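Local coordinates for complement factor H (Bos taurus, PDB 6XZ6), which regulates complement in blood, and is held here through one of its sushi domains by the factor H receptor of Trypanosoma brucei, at residues Y15-S20 with D26-E31. Numbering follows the deposited sequence.
Sequences YRPELS and DKITYE
Arg16 and Thr29 form an antiparallel hydrogen-bonded pair, with Arg16 N to Thr29 O at 2.9 Å and Thr29 N to Arg16 O at 3.0 Å. Next to it, Tyr15 and Tyr30 make a non-hydrogen-bonded pair, their CA atoms 4.0 Å apart. The side chains of Arg16 and Thr29 run side by side on one face of the sheet. Arg16 bends at chi2 (112°) and chi3 (-94°), and its NE donates a bent hydrogen bond to Thr29 OG1 (3.2 Å, N-H...O 137°). That oxygen sits at the guanidinium edge, near its plane, and Pro17 CD lies above one face, displaced toward the rim. Arg16 NH2 goes on to a salt bridge with Glu9 of the receptor chain. Cutting Arg16 back to an alanine is likely to leave Thr29 OG1 without this donor and the receptor glutamate without its charged mate. On the other face, Tyr15 CB meets Ile28 CD1 at 3.9 Å and Tyr30 CB at 4.1 Å. Tyr22 and Trp52 also pack against Ile28. After Arg16 the chain turns from the sheet through a cis peptide bond to Pro17. Strands 13-16 and 27-32 thus join in the small antiparallel sheet of a sushi (SCR) domain, whose outer strand 13-16 and Arg16-Thr29 face meet the trypanosome receptor.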
# COMPACT_ATOMS: atom_id res chain seq x y z
N TYR B 15 -0.44 -23.99 -3.20
CA TYR B 15 0.32 -24.95 -2.38
C TYR B 15 1.79 -24.58 -2.37
O TYR B 15 2.27 -23.76 -3.18
CB TYR B 15 0.13 -26.41 -2.84
CG TYR B 15 0.70 -26.72 -4.20
CD1 TYR B 15 -0.06 -26.52 -5.36
CD2 TYR B 15 1.97 -27.26 -4.35
CE1 TYR B 15 0.46 -26.80 -6.63
CE2 TYR B 15 2.50 -27.54 -5.61
CZ TYR B 15 1.74 -27.31 -6.74
OH TYR B 15 2.24 -27.60 -7.98
N ARG B 16 2.51 -25.18 -1.42
CA ARG B 16 3.94 -25.05 -1.23
C ARG B 16 4.47 -26.37 -0.62
O ARG B 16 3.74 -27.02 0.13
CB ARG B 16 4.29 -23.80 -0.40
CG ARG B 16 3.79 -23.77 1.06
CD ARG B 16 4.98 -23.85 2.02
NE ARG B 16 5.24 -25.24 2.43
CZ ARG B 16 6.44 -25.79 2.55
NH1 ARG B 16 6.55 -27.08 2.89
NH2 ARG B 16 7.53 -25.07 2.33
N PRO B 17 5.72 -26.80 -0.93
CA PRO B 17 6.65 -26.21 -1.91
C PRO B 17 6.20 -26.63 -3.34
O PRO B 17 5.36 -27.52 -3.51
CB PRO B 17 8.00 -26.80 -1.51
CG PRO B 17 7.66 -28.15 -0.98
CD PRO B 17 6.26 -28.07 -0.40
N GLU B 18 6.75 -25.96 -4.34
CA GLU B 18 6.43 -26.29 -5.71
C GLU B 18 7.59 -27.08 -6.34
O GLU B 18 8.65 -26.52 -6.63
CB GLU B 18 6.10 -25.03 -6.49
CG GLU B 18 5.15 -25.33 -7.61
CD GLU B 18 4.90 -24.14 -8.48
OE1 GLU B 18 5.47 -24.10 -9.59
OE2 GLU B 18 4.13 -23.25 -8.05
N LEU B 19 7.39 -28.40 -6.49
CA LEU B 19 8.39 -29.32 -7.08
C LEU B 19 7.78 -30.11 -8.22
O LEU B 19 6.55 -30.30 -8.24
CB LEU B 19 8.95 -30.30 -6.03
CG LEU B 19 9.33 -29.76 -4.65
CD1 LEU B 19 9.62 -30.89 -3.72
CD2 LEU B 19 10.50 -28.77 -4.71
N SER B 20 8.62 -30.60 -9.14
CA SER B 20 8.20 -31.39 -10.31
C SER B 20 7.65 -32.75 -9.91
O SER B 20 6.75 -33.27 -10.57
CB SER B 20 9.36 -31.57 -11.29
OG SER B 20 10.51 -32.11 -10.64
N ASP B 26 6.04 -37.00 1.63
CA ASP B 26 6.34 -35.58 1.39
C ASP B 26 5.04 -34.83 1.58
O ASP B 26 4.01 -35.22 1.02
CB ASP B 26 6.88 -35.33 -0.04
CG ASP B 26 8.39 -35.46 -0.27
OD1 ASP B 26 9.08 -36.06 0.59
OD2 ASP B 26 8.89 -34.96 -1.31
N LYS B 27 5.07 -33.77 2.41
CA LYS B 27 3.91 -32.95 2.71
C LYS B 27 3.92 -31.61 1.99
O LYS B 27 4.95 -30.91 1.94
CB LYS B 27 3.78 -32.68 4.23
CG LYS B 27 3.33 -33.87 5.06
CD LYS B 27 2.64 -33.44 6.32
CE LYS B 27 2.92 -34.41 7.43
NZ LYS B 27 4.12 -34.01 8.23
N ILE B 28 2.74 -31.25 1.47
CA ILE B 28 2.48 -29.94 0.90
C ILE B 28 1.49 -29.23 1.86
O ILE B 28 0.74 -29.90 2.58
CB ILE B 28 1.98 -29.94 -0.58
CG1 ILE B 28 0.59 -30.62 -0.77
CG2 ILE B 28 3.01 -30.55 -1.51
CD1 ILE B 28 -0.62 -29.67 -0.82
N THR B 29 1.52 -27.90 1.91
CA THR B 29 0.57 -27.09 2.67
C THR B 29 -0.09 -26.15 1.63
O THR B 29 0.57 -25.66 0.74
CB THR B 29 1.20 -26.33 3.85
OG1 THR B 29 2.24 -25.49 3.36
CG2 THR B 29 1.72 -27.24 4.95
N TYR B 30 -1.38 -25.93 1.72
CA TYR B 30 -2.09 -25.08 0.78
C TYR B 30 -2.97 -24.02 1.46
O TYR B 30 -3.45 -24.22 2.57
CB TYR B 30 -2.92 -25.94 -0.21
CG TYR B 30 -4.15 -26.58 0.39
CD1 TYR B 30 -4.06 -27.75 1.15
CD2 TYR B 30 -5.42 -26.09 0.09
CE1 TYR B 30 -5.20 -28.36 1.66
CE2 TYR B 30 -6.57 -26.70 0.61
CZ TYR B 30 -6.45 -27.83 1.39
OH TYR B 30 -7.57 -28.43 1.90
N GLU B 31 -3.20 -22.91 0.75
CA GLU B 31 -4.05 -21.80 1.18
C GLU B 31 -5.04 -21.53 0.06
O GLU B 31 -4.71 -21.74 -1.10
CB GLU B 31 -3.22 -20.54 1.45
CG GLU B 31 -2.36 -20.63 2.69
CD GLU B 31 -3.14 -20.73 3.98
OE1 GLU B 31 -4.01 -19.86 4.21
OE2 GLU B 31 -2.86 -21.66 4.78